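Local coordinates for protein beta-glucosidase (Chaetomella raphigera, PDB 6JXG) that probably hydrolyses terminal, non-reducing beta-D-glucosyl residues to release beta-D-glucose, as a secreted family 3 glycoside hydrolase of cellulose degradation, at residues 4-9 / 289-294; 18-23 / 44-49; 356-361 / 435-440; 420-425 / 467-472; 671-676 / 683-688. All coordinates share one frame; numbering follows the deposited sequence.

Contact 1: 4-9 / 289-294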
# COMPACT_ATOMS: atom_id res chain seq x y z
N GLY A 4 -8.03 2.21 25.40
CA GLY A 4 -8.90 2.11 24.17
C GLY A 4 -9.94 1.00 24.27
O GLY A 4 -10.61 0.88 25.29
N ASP A 5 -10.05 0.17 23.22
CA ASP A 5 -11.00 -0.92 23.11
C ASP A 5 -10.52 -2.33 23.62
O ASP A 5 -11.19 -3.37 23.52
CB ASP A 5 -11.41 -1.06 21.64
CG ASP A 5 -12.03 0.23 21.03
OD1 ASP A 5 -12.60 1.03 21.80
OD2 ASP A 5 -11.99 0.44 19.79
N TRP A 6 -9.35 -2.33 24.24
CA TRP A 6 -8.61 -3.55 24.52
C TRP A 6 -8.76 -4.13 25.96
O TRP A 6 -8.10 -5.11 26.33
CB TRP A 6 -7.17 -3.13 24.30
CG TRP A 6 -6.87 -2.97 22.88
CD1 TRP A 6 -7.20 -1.92 22.04
CD2 TRP A 6 -6.21 -3.92 22.09
NE1 TRP A 6 -6.73 -2.17 20.76
CE2 TRP A 6 -6.15 -3.41 20.76
CE3 TRP A 6 -5.63 -5.15 22.36
CZ2 TRP A 6 -5.55 -4.12 19.73
CZ3 TRP A 6 -5.02 -5.85 21.29
CH2 TRP A 6 -4.97 -5.32 20.03
N ALA A 7 -9.63 -3.52 26.76
CA ALA A 7 -9.69 -3.90 28.17
C ALA A 7 -10.19 -5.34 28.38
O ALA A 7 -9.56 -6.06 29.12
CB ALA A 7 -10.48 -2.88 28.98
N ALA A 8 -11.25 -5.77 27.69
CA ALA A 8 -11.73 -7.15 27.80
C ALA A 8 -10.73 -8.16 27.29
O ALA A 8 -10.61 -9.20 27.86
CB ALA A 8 -13.06 -7.32 27.06
N ALA A 9 -9.99 -7.81 26.22
CA ALA A 9 -8.91 -8.64 25.70
C ALA A 9 -7.80 -8.84 26.69
O ALA A 9 -7.25 -9.93 26.79
CB ALA A 9 -8.36 -8.11 24.33
N LEU A 289 -1.37 -12.61 23.32
CA LEU A 289 -2.67 -13.20 23.69
C LEU A 289 -3.78 -12.14 23.60
O LEU A 289 -4.89 -12.44 23.19
CB LEU A 289 -2.61 -13.85 25.11
CG LEU A 289 -1.63 -15.03 25.24
CD1 LEU A 289 -1.76 -15.56 26.66
CD2 LEU A 289 -1.91 -16.17 24.25
N ALA A 290 -3.52 -10.90 24.01
CA ALA A 290 -4.53 -9.86 23.92
C ALA A 290 -5.03 -9.72 22.46
O ALA A 290 -6.22 -9.58 22.21
CB ALA A 290 -3.99 -8.54 24.41
N SER A 291 -4.11 -9.68 21.52
CA SER A 291 -4.46 -9.53 20.11
C SER A 291 -5.28 -10.71 19.58
O SER A 291 -6.25 -10.56 18.83
CB SER A 291 -3.15 -9.36 19.33
OG SER A 291 -2.64 -8.01 19.51
N TRP A 292 -4.89 -11.90 20.01
CA TRP A 292 -5.64 -13.15 19.76
C TRP A 292 -7.09 -13.08 20.23
O TRP A 292 -8.04 -13.33 19.44
CB TRP A 292 -4.89 -14.32 20.43
CG TRP A 292 -5.39 -15.71 20.16
CD1 TRP A 292 -5.45 -16.31 18.95
CD2 TRP A 292 -5.82 -16.68 21.11
NE1 TRP A 292 -5.92 -17.59 19.08
CE2 TRP A 292 -6.13 -17.85 20.40
CE3 TRP A 292 -5.89 -16.71 22.51
CZ2 TRP A 292 -6.57 -18.97 20.99
CZ3 TRP A 292 -6.35 -17.86 23.10
CH2 TRP A 292 -6.68 -18.97 22.32
N TYR A 293 -7.25 -12.70 21.49
CA TYR A 293 -8.58 -12.53 22.07
C TYR A 293 -9.30 -11.34 21.46
O TYR A 293 -10.50 -11.42 21.24
CB TYR A 293 -8.50 -12.30 23.56
CG TYR A 293 -8.15 -13.51 24.38
CD1 TYR A 293 -9.00 -14.60 24.39
CD2 TYR A 293 -7.02 -13.56 25.16
CE1 TYR A 293 -8.73 -15.71 25.11
CE2 TYR A 293 -6.74 -14.71 25.93
CZ TYR A 293 -7.64 -15.77 25.88
OH TYR A 293 -7.42 -16.96 26.56
N PHE A 294 -8.57 -10.25 21.19
CA PHE A 294 -9.19 -9.03 20.64
C PHE A 294 -9.96 -9.25 19.34
O PHE A 294 -11.08 -8.80 19.23
CB PHE A 294 -8.14 -7.90 20.43
CG PHE A 294 -8.75 -6.62 19.94
CD1 PHE A 294 -8.87 -6.37 18.58
CD2 PHE A 294 -9.27 -5.73 20.83
CE1 PHE A 294 -9.49 -5.21 18.10
CE2 PHE A 294 -9.83 -4.53 20.38
CZ PHE A 294 -9.95 -4.29 18.98
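Two aromatic rings lie flat on each other here: the six-membered ring of Trp6 and the ring of Phe294 form a face-to-face stack, centroids 4.2 Å apart and planes only 11° from parallel. They are not in perfect register. Phe294 CD2 sits over the middle of the indole, while Trp6 CE2 comes over the phenyl ring toward its rim. The two side chains cross at about a right angle, Trp6 with CG anti to its carbonyl carbon (chi1 -74°) and Phe294 with CG anti to its backbone N (chi1 -177°). Phe294 CB adds a CH-pi contact over the same indole face, and the carbonyl oxygen Asp5 O meets the phenyl edge, 3.6 Å from Phe294 CE2. At the far end of the indole, Ser291 OG lies near the ring plane, 3.6 Å from Trp6 CH2, its hydroxyl hydrogen-bonded to Ala195 O. At the pyrrole side, Asn193 bonds Trp6 NE1 and also holds Asp5 OD2. Beside the stack, the methyl of Ala9 nestles against the helix, with Ala9 CB 3.4 Å from Ala290 O and 3.9 Å from Phe294 CB. An alanine in place of Trp6 would remove the stack and the bond to Asn193, and would probably loosen the chain start against this helix. The arrangement is helix packing on the family 3 N-terminal domain, which belongs to the TIM-barrel clan: the N-terminal turn and the first turn of helix 7-17 cover the last turns of helix 278-294.

Contact 2: 18-23 / 44-49; sequences AKLSNT and AAVASI
Two irregular pieces of backbone run past each other without pairing, the nearest CA atoms being those of Lys19 and Ser48 at 7.5 Å, and one of them tightens into a short 3-10 turn closed by Ile49 N bonding to Val46 O. Side chains span the gap. Leu20, with CG anti to its carbonyl carbon (chi1 -62°), sends its CD2 methyl in among three residues of the turn. That methyl is 3.7 Å from Val46 CG1 and 3.9 Å from Ile49 CG2; the Leu20 side chain as a whole crosses both partners at about a right angle, and Ser48 OG lies 4.0 Å from the same Leu20 CD2. Ile49 holds its CG1 in the crowded position between backbone N and carbonyl carbon (chi1 58°), which leaves CG2 directed at Leu20 and at Lys19. Lys19 slides alongside Ile49 in the opposite sense, with Lys19 CE 4.0 Å from Ile49 CG2. A bend in its chain (chi3 -73°) then brings the ammonium to the turn, where Lys19 NZ makes a weak hydrogen bond of 3.4 Å to Ser48 O. Just after Leu20, Ser21 N-caps helix 22-29, and Asp24 returns a side-chain bond to Ser21 N, a capping box. Leu20 and Val46 both also rest on Ile28 of that helix, while Leu20 reaches Val285 and Ile49 reaches Leu289 on helix 278-294. The chemistry is that of a surface patch: methyl packing does most of the holding, and the one polar link, long and weak, probably adds only a modest attraction between the ammonium and the carbonyl oxygen.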
# COMPACT_ATOMS: atom_id res chain seq x y z
N ALA A 18 -1.52 -16.31 33.67
CA ALA A 18 -1.39 -16.87 35.00
C ALA A 18 -1.32 -18.45 34.99
O ALA A 18 -0.85 -19.05 35.92
CB ALA A 18 -2.55 -16.40 35.85
N LYS A 19 -1.73 -19.09 33.93
CA LYS A 19 -1.64 -20.54 33.83
C LYS A 19 -0.39 -21.07 33.17
O LYS A 19 -0.27 -22.26 33.00
CB LYS A 19 -2.82 -21.05 33.08
CG LYS A 19 -4.06 -20.55 33.76
CD LYS A 19 -5.19 -21.48 33.60
CE LYS A 19 -5.74 -21.46 32.23
NZ LYS A 19 -6.39 -22.81 32.07
N LEU A 20 0.50 -20.19 32.76
CA LEU A 20 1.62 -20.60 31.90
C LEU A 20 2.92 -20.77 32.62
O LEU A 20 3.25 -20.01 33.51
CB LEU A 20 1.83 -19.55 30.80
CG LEU A 20 0.70 -19.32 29.85
CD1 LEU A 20 1.09 -18.35 28.76
CD2 LEU A 20 0.23 -20.65 29.23
N SER A 21 3.69 -21.77 32.21
CA SER A 21 5.07 -21.86 32.67
C SER A 21 5.96 -20.93 31.87
O SER A 21 5.56 -20.41 30.87
CB SER A 21 5.56 -23.25 32.48
OG SER A 21 5.73 -23.48 31.08
N ASN A 22 7.21 -20.77 32.31
CA ASN A 22 8.15 -19.97 31.53
C ASN A 22 8.50 -20.63 30.22
O ASN A 22 8.64 -19.95 29.22
CB ASN A 22 9.42 -19.67 32.31
CG ASN A 22 9.43 -18.28 32.85
OD1 ASN A 22 8.40 -17.57 32.89
ND2 ASN A 22 10.58 -17.87 33.28
N THR A 23 8.56 -21.96 30.18
CA THR A 23 8.75 -22.61 28.90
C THR A 23 7.53 -22.40 27.99
O THR A 23 7.70 -22.24 26.76
CB THR A 23 9.19 -24.09 29.01
OG1 THR A 23 8.12 -24.84 29.52
CG2 THR A 23 10.36 -24.29 29.95
N ALA A 44 4.62 -22.50 18.61
CA ALA A 44 4.05 -23.79 19.12
C ALA A 44 2.67 -23.61 19.82
O ALA A 44 2.44 -22.64 20.45
CB ALA A 44 5.00 -24.38 20.13
N ALA A 45 1.78 -24.59 19.68
CA ALA A 45 0.55 -24.63 20.44
C ALA A 45 0.83 -24.69 21.95
O ALA A 45 1.84 -25.22 22.38
CB ALA A 45 -0.24 -25.89 20.00
N VAL A 46 -0.08 -24.15 22.72
CA VAL A 46 -0.04 -24.24 24.19
C VAL A 46 -1.42 -24.78 24.59
O VAL A 46 -2.38 -24.04 24.68
CB VAL A 46 0.23 -22.90 24.85
CG1 VAL A 46 0.23 -23.01 26.37
CG2 VAL A 46 1.55 -22.31 24.34
N ALA A 47 -1.49 -26.09 24.79
CA ALA A 47 -2.77 -26.77 24.93
C ALA A 47 -3.45 -26.34 26.22
O ALA A 47 -4.66 -26.27 26.22
CB ALA A 47 -2.60 -28.29 24.86
N SER A 48 -2.70 -25.98 27.25
CA SER A 48 -3.33 -25.63 28.56
C SER A 48 -4.23 -24.39 28.45
O SER A 48 -5.12 -24.24 29.24
CB SER A 48 -2.31 -25.36 29.67
OG SER A 48 -1.47 -24.29 29.27
N ILE A 49 -4.04 -23.54 27.46
CA ILE A 49 -4.95 -22.40 27.28
C ILE A 49 -5.71 -22.45 25.96
O ILE A 49 -6.34 -21.43 25.56
CB ILE A 49 -4.20 -21.06 27.45
CG1 ILE A 49 -3.03 -20.95 26.45
CG2 ILE A 49 -3.67 -20.89 28.88
CD1 ILE A 49 -2.48 -19.52 26.31

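Contact 3: 356-361 / 435-440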
# COMPACT_ATOMS: atom_id res chain seq x y z
N GLY A 356 3.14 -6.03 -27.80
CA GLY A 356 3.85 -6.13 -26.55
C GLY A 356 3.54 -7.40 -25.84
O GLY A 356 2.41 -7.83 -25.84
N GLN A 357 4.53 -7.97 -25.18
CA GLN A 357 4.34 -9.20 -24.46
C GLN A 357 3.46 -8.98 -23.25
O GLN A 357 2.91 -9.92 -22.77
CB GLN A 357 5.68 -9.82 -24.00
CG GLN A 357 6.50 -9.04 -23.05
CD GLN A 357 7.57 -9.87 -22.41
OE1 GLN A 357 7.31 -11.05 -22.04
NE2 GLN A 357 8.75 -9.34 -22.35
N ASP A 358 3.38 -7.73 -22.76
CA ASP A 358 2.46 -7.38 -21.67
C ASP A 358 0.98 -7.61 -22.03
O ASP A 358 0.13 -7.57 -21.14
CB ASP A 358 2.78 -5.92 -21.18
CG ASP A 358 1.84 -5.42 -20.04
OD1 ASP A 358 1.87 -6.07 -18.99
OD2 ASP A 358 1.17 -4.36 -20.18
N ALA A 359 0.62 -7.89 -23.28
CA ALA A 359 -0.74 -8.08 -23.66
C ALA A 359 -1.29 -9.47 -23.35
O ALA A 359 -2.51 -9.64 -23.36
CB ALA A 359 -0.93 -7.85 -25.16
N ILE A 360 -0.37 -10.42 -23.15
CA ILE A 360 -0.69 -11.85 -22.99
C ILE A 360 -0.10 -12.43 -21.73
O ILE A 360 0.88 -11.91 -21.21
CB ILE A 360 -0.19 -12.68 -24.19
CG1 ILE A 360 1.34 -12.54 -24.32
CG2 ILE A 360 -1.01 -12.30 -25.41
CD1 ILE A 360 1.95 -13.46 -25.34
N ASP A 361 -0.71 -13.49 -21.24
CA ASP A 361 -0.16 -14.18 -20.08
C ASP A 361 1.24 -14.76 -20.45
O ASP A 361 1.48 -15.17 -21.61
CB ASP A 361 -1.06 -15.31 -19.65
CG ASP A 361 -2.25 -14.84 -18.79
OD1 ASP A 361 -2.25 -13.69 -18.36
OD2 ASP A 361 -3.13 -15.63 -18.55
N PHE A 435 1.58 -2.22 -25.23
CA PHE A 435 1.55 -2.61 -23.83
C PHE A 435 2.98 -2.66 -23.33
O PHE A 435 3.81 -3.43 -23.83
CB PHE A 435 0.88 -4.00 -23.69
CG PHE A 435 -0.59 -4.01 -24.02
CD1 PHE A 435 -1.54 -3.91 -23.01
CD2 PHE A 435 -1.02 -4.04 -25.31
CE1 PHE A 435 -2.90 -3.89 -23.31
CE2 PHE A 435 -2.39 -4.03 -25.61
CZ PHE A 435 -3.32 -3.93 -24.61
N ILE A 436 3.28 -1.85 -22.33
CA ILE A 436 4.58 -1.74 -21.76
C ILE A 436 4.50 -1.80 -20.25
O ILE A 436 3.43 -1.52 -19.66
CB ILE A 436 5.34 -0.47 -22.22
CG1 ILE A 436 4.60 0.82 -21.87
CG2 ILE A 436 5.59 -0.55 -23.71
CD1 ILE A 436 5.40 2.10 -21.95
N THR A 437 5.63 -2.06 -19.63
CA THR A 437 5.72 -2.29 -18.15
C THR A 437 6.89 -1.65 -17.45
O THR A 437 7.86 -1.19 -18.06
CB THR A 437 5.83 -3.81 -17.87
OG1 THR A 437 7.00 -4.31 -18.54
CG2 THR A 437 4.63 -4.55 -18.37
N ALA A 438 6.82 -1.63 -16.13
CA ALA A 438 7.98 -1.48 -15.31
C ALA A 438 7.76 -2.26 -14.00
O ALA A 438 6.69 -2.19 -13.44
CB ALA A 438 8.31 -0.02 -15.03
N ASP A 439 8.78 -2.99 -13.54
CA ASP A 439 8.62 -3.90 -12.44
C ASP A 439 9.67 -3.67 -11.38
O ASP A 439 10.66 -2.99 -11.58
CB ASP A 439 8.65 -5.36 -12.99
CG ASP A 439 8.06 -6.39 -12.09
OD1 ASP A 439 7.42 -6.04 -11.05
OD2 ASP A 439 8.23 -7.63 -12.46
N SER A 440 9.43 -4.26 -10.21
CA SER A 440 10.40 -4.20 -9.12
C SER A 440 9.87 -5.13 -8.03
O SER A 440 8.77 -5.67 -8.11
CB SER A 440 10.58 -2.74 -8.60
OG SER A 440 9.46 -2.22 -7.87
O HOH W 1 5.41 -5.49 -23.29
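Ala359 lays its methyl over one face of the Phe435 ring, a CH-pi contact with Ala359 CB 4.1 Å from the ring centroid and 22° off the ring normal, displaced toward the rim on the CD2 side. Asp358 comes at the same ring differently, with OD2 in its plane at the edge and the carboxylate turned 56° against it. With CG anti to the backbone N (chi1 179°), this side chain crosses Phe435 at about a right angle, placing OD2 3.5 Å from Phe435 CB. Its other oxygen, Asp358 OD1, is pressed to 3.2 Å from Thr437 CG2. These buried oxygens are satisfied by Asn482 ND2 on OD2 and Leu379 N on OD1, while Thr437 OG1 turns to Asp375. A water bridges the backbones, accepting from Asp358 N at 3.1 Å and donating to Phe435 O at 2.7 Å. Gly356 faces that same carbonyl, into which any CB would collide. An alanine at Asp358 would delete the bonds to Asn482 and Leu379 and would probably unsettle how this turn is tied to the neighbouring strands. The contact sits at the C-terminal ends of adjacent parallel strands 351-355 and 431-438, with 477-483 alongside the latter, and Phe435 is covered further by Pro396 and Ile400 of helix 396-406.

Contact 4: 420-425 / 467-472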
# COMPACT_ATOMS: atom_id res chain seq x y z
N SER A 420 10.60 -4.49 -34.75
CA SER A 420 10.34 -4.61 -36.18
C SER A 420 8.99 -5.23 -36.35
O SER A 420 8.23 -4.80 -37.17
CB SER A 420 11.43 -5.47 -36.88
OG SER A 420 11.69 -6.58 -36.01
N ALA A 421 8.65 -6.24 -35.57
CA ALA A 421 7.31 -6.85 -35.68
C ALA A 421 6.19 -5.91 -35.20
O ALA A 421 5.05 -5.97 -35.69
CB ALA A 421 7.25 -8.14 -34.86
N ALA A 422 6.54 -5.08 -34.21
CA ALA A 422 5.67 -4.03 -33.72
C ALA A 422 5.31 -3.00 -34.82
O ALA A 422 4.12 -2.73 -35.04
CB ALA A 422 6.33 -3.31 -32.55
N ALA A 423 6.32 -2.46 -35.49
CA ALA A 423 6.05 -1.45 -36.56
C ALA A 423 5.27 -2.11 -37.68
O ALA A 423 4.35 -1.52 -38.29
CB ALA A 423 7.35 -0.85 -37.07
N SER A 424 5.60 -3.38 -37.90
CA SER A 424 4.94 -4.13 -38.90
C SER A 424 3.47 -4.29 -38.59
O SER A 424 2.62 -4.03 -39.46
CB SER A 424 5.61 -5.49 -39.10
OG SER A 424 4.93 -6.13 -40.14
N ALA A 425 3.12 -4.70 -37.36
CA ALA A 425 1.71 -4.85 -37.05
C ALA A 425 0.99 -3.52 -36.99
O ALA A 425 -0.18 -3.49 -37.34
CB ALA A 425 1.55 -5.57 -35.69
N VAL A 467 7.21 1.59 -28.07
CA VAL A 467 6.26 2.64 -28.39
C VAL A 467 6.73 3.48 -29.59
O VAL A 467 5.94 3.70 -30.47
CB VAL A 467 5.94 3.56 -27.20
CG1 VAL A 467 4.82 4.55 -27.59
CG2 VAL A 467 5.42 2.71 -26.06
N GLN A 468 8.00 3.88 -29.60
CA GLN A 468 8.55 4.66 -30.73
C GLN A 468 8.38 3.92 -32.10
O GLN A 468 7.98 4.54 -33.09
CB GLN A 468 9.99 4.95 -30.48
CG GLN A 468 10.18 6.02 -29.47
CD GLN A 468 11.57 6.15 -28.98
OE1 GLN A 468 12.34 5.19 -29.00
NE2 GLN A 468 11.94 7.35 -28.54
N ALA A 469 8.61 2.60 -32.10
CA ALA A 469 8.37 1.75 -33.26
C ALA A 469 6.91 1.74 -33.71
O ALA A 469 6.59 1.75 -34.92
CB ALA A 469 8.85 0.33 -32.98
N VAL A 470 5.99 1.69 -32.76
CA VAL A 470 4.61 1.63 -33.10
C VAL A 470 4.19 3.00 -33.65
O VAL A 470 3.44 3.07 -34.66
CB VAL A 470 3.77 1.22 -31.87
CG1 VAL A 470 2.29 1.29 -32.15
CG2 VAL A 470 4.13 -0.23 -31.51
N ALA A 471 4.63 4.06 -32.99
CA ALA A 471 4.32 5.44 -33.38
C ALA A 471 4.83 5.79 -34.80
O ALA A 471 4.22 6.54 -35.51
CB ALA A 471 4.91 6.43 -32.36
N SER A 472 5.91 5.16 -35.19
CA SER A 472 6.53 5.36 -36.48
C SER A 472 5.69 4.79 -37.63
O SER A 472 5.90 5.21 -38.77
CB SER A 472 7.97 4.75 -36.50
OG SER A 472 7.93 3.32 -36.71
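Val470 has CG1 anti to its backbone N (chi1 174°), which swings CG2 out beside that nitrogen and onto the neighbouring helix, where Val470 CG2 meets Ala422 CB at 3.9 Å. Ser472, with chi1 at 80°, folds its hydroxyl back on the preceding turn, and Ser472 OG donates to Ala469 O at 2.7 Å from above the carbonyl plane. That same oxygen faces the partner helix, with Ala423 CB 3.5 Å from Ala469 O, so one carbonyl carries a hydrogen bond and a methyl at once. The methyl of Ala422 also meets that of Ala469, CB to CB at 4.4 Å. No hydrogen bond joins the two segments. With such small side chains between them, the axes of 420-425 and 467-471 come within 7.8 Å, running roughly the same way at a crossing angle of -31°. In the alpha/beta C-terminal domain of the family 3 enzyme, helices 419-427 and 463-471 pack side by side on one face of the mixed sheet: Ala422 and Val470 both rest on Ile355 of strand 351-355, Ala425 reaches strand 410-414, and Val467 and Val470 cover Val434 of strand 431-438.

Contact 5: 671-676 / 683-688; sequences RRKDLS and AQWVTP
A small beta hairpin of the fibronectin type III-like domain, strands 677-679 and 684-686, has a G1 beta bulge where Ala683 and Gln684 both face Asp679, and the contact lies at its open end, where the 3-10 turn leading into the first strand meets the residues leaving the second. Ser676 is the hub. Its OG accepts from Thr687 OG1 at 3.0 Å and donates to Arg672 O at 2.8 Å, meeting that carbonyl 43° out of its plane; Leu675 N bonds to the same oxygen. The polar chain Thr687, Ser676, Arg672 thus ties strand exit to turn. Beside it, the indole of Trp685 is packed by two aliphatic groups: Lys673 CE approaches Trp685 CZ2 to 3.5 Å and Ser676 CB comes to 3.7 Å from Trp685 CE3. Lys673 is anti at CG (chi1 -163°) and extended beyond it, carrying its ammonium on to a cation-pi contact with Trp184, while Trp685 meets Trp678 edge to face. At the start of the turn, Arg671, the last residue of strand 663-671, grips Asp674 side-on in a salt bridge, NE bonding OD2 at 2.9 Å and NH2 reaching the syn lone pair of OD1. The backbone Arg671 N also bonds Asp674 OD2, so that oxygen takes two donors, and Arg671 NH1 goes on to Asp188. Arg672 is held separately by Asp611. Leu675 O, by contrast, is buried with no hydrogen-bonding partner in the model, pressed 3.2 Å from Pro688 CD.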
# COMPACT_ATOMS: atom_id res chain seq x y z
N ARG A 671 -10.01 15.87 11.11
CA ARG A 671 -9.62 15.56 12.49
C ARG A 671 -8.76 16.70 13.02
O ARG A 671 -8.10 17.40 12.25
CB ARG A 671 -8.80 14.26 12.51
CG ARG A 671 -9.57 13.00 12.10
CD ARG A 671 -8.61 11.86 11.85
NE ARG A 671 -7.67 12.19 10.76
CZ ARG A 671 -6.76 11.32 10.34
NH1 ARG A 671 -6.69 10.10 10.87
NH2 ARG A 671 -5.91 11.69 9.43
N ARG A 672 -8.69 16.86 14.31
CA ARG A 672 -7.77 17.83 14.86
C ARG A 672 -6.36 17.63 14.35
O ARG A 672 -5.65 18.59 14.04
CB ARG A 672 -7.81 17.75 16.43
CG ARG A 672 -6.81 18.68 17.11
CD ARG A 672 -7.15 19.11 18.58
NE ARG A 672 -8.25 18.36 19.08
CZ ARG A 672 -9.45 18.75 19.44
NH1 ARG A 672 -9.86 19.99 19.52
NH2 ARG A 672 -10.27 17.79 19.77
N LYS A 673 -5.91 16.36 14.26
CA LYS A 673 -4.58 16.03 13.76
C LYS A 673 -4.35 16.54 12.34
O LYS A 673 -3.24 16.88 11.99
CB LYS A 673 -4.35 14.50 13.79
CG LYS A 673 -2.89 14.16 13.66
CD LYS A 673 -2.65 12.63 13.77
CE LYS A 673 -1.19 12.27 13.79
NZ LYS A 673 -0.90 10.81 13.88
N ASP A 674 -5.40 16.59 11.55
CA ASP A 674 -5.28 16.99 10.15
C ASP A 674 -4.92 18.48 10.02
O ASP A 674 -4.41 18.90 8.97
CB ASP A 674 -6.59 16.71 9.43
CG ASP A 674 -6.85 15.23 9.27
OD1 ASP A 674 -5.83 14.54 9.03
OD2 ASP A 674 -8.04 14.76 9.41
N LEU A 675 -5.17 19.21 11.11
CA LEU A 675 -4.92 20.64 11.20
C LEU A 675 -3.79 20.98 12.15
O LEU A 675 -3.63 22.15 12.52
CB LEU A 675 -6.19 21.35 11.67
CG LEU A 675 -7.39 21.17 10.75
CD1 LEU A 675 -8.64 21.69 11.44
CD2 LEU A 675 -7.21 21.86 9.41
N SER A 676 -2.91 20.02 12.40
CA SER A 676 -1.82 20.17 13.35
C SER A 676 -0.47 19.96 12.71
O SER A 676 -0.32 19.51 11.52
CB SER A 676 -1.96 19.13 14.47
OG SER A 676 -3.17 19.33 15.15
N ALA A 683 7.80 18.85 21.87
CA ALA A 683 7.65 17.40 21.65
C ALA A 683 6.24 16.93 21.70
O ALA A 683 5.90 16.01 22.43
CB ALA A 683 8.54 16.60 22.63
N GLN A 684 5.36 17.62 20.97
CA GLN A 684 3.98 17.27 20.87
C GLN A 684 3.32 17.86 19.63
O GLN A 684 3.86 18.75 18.98
CB GLN A 684 3.24 17.80 22.10
CG GLN A 684 3.05 19.29 22.20
CD GLN A 684 2.66 19.71 23.63
OE1 GLN A 684 1.50 19.93 23.96
NE2 GLN A 684 3.64 19.74 24.48
N TRP A 685 2.12 17.40 19.35
CA TRP A 685 1.33 17.97 18.22
C TRP A 685 0.78 19.32 18.64
O TRP A 685 0.22 19.42 19.73
CB TRP A 685 0.19 17.06 17.86
CG TRP A 685 0.67 15.83 17.11
CD1 TRP A 685 0.95 14.59 17.63
CD2 TRP A 685 0.94 15.77 15.71
NE1 TRP A 685 1.39 13.74 16.60
CE2 TRP A 685 1.42 14.45 15.42
CE3 TRP A 685 0.86 16.69 14.67
CZ2 TRP A 685 1.80 14.05 14.17
CZ3 TRP A 685 1.24 16.29 13.38
CH2 TRP A 685 1.68 14.95 13.14
N VAL A 686 0.93 20.34 17.79
CA VAL A 686 0.29 21.61 18.06
C VAL A 686 -0.77 21.92 16.99
O VAL A 686 -0.54 21.71 15.81
CB VAL A 686 1.35 22.72 18.16
CG1 VAL A 686 0.68 24.09 18.33
CG2 VAL A 686 2.23 22.51 19.39
N THR A 687 -1.91 22.40 17.43
CA THR A 687 -2.93 22.94 16.54
C THR A 687 -2.92 24.47 16.54
O THR A 687 -3.30 25.05 17.55
CB THR A 687 -4.31 22.53 16.99
OG1 THR A 687 -4.27 21.14 17.30
CG2 THR A 687 -5.34 22.77 15.87
N PRO A 688 -2.54 25.10 15.43
CA PRO A 688 -2.47 26.57 15.39
C PRO A 688 -3.78 27.28 15.77
O PRO A 688 -4.93 26.78 15.57
CB PRO A 688 -2.12 26.90 13.93
CG PRO A 688 -1.54 25.66 13.36
CD PRO A 688 -2.16 24.50 14.14

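Overall arrangement
Contacts 1 and 2 touch through Leu289 and Ile49, with contact 2 nested along the chain inside the loop contact 1 closes; both set N-terminal residues against the N-terminal domain. Contact 1 is partly buried and aromatic, contact 2 a surface patch of methyls. Contacts 3 and 4 share the C-terminal domain's mixed sheet, their segments alternating along the chain and meeting at Ile436 and Val467. Contact 3 is fully buried and relies on a bonded carboxylate and a water, whereas contact 4 is nearly all alanine and valine. Contact 5, in the fibronectin-like domain about 28 Å from contact 1 between centres, is the richest in charge and hydroxyl bonds.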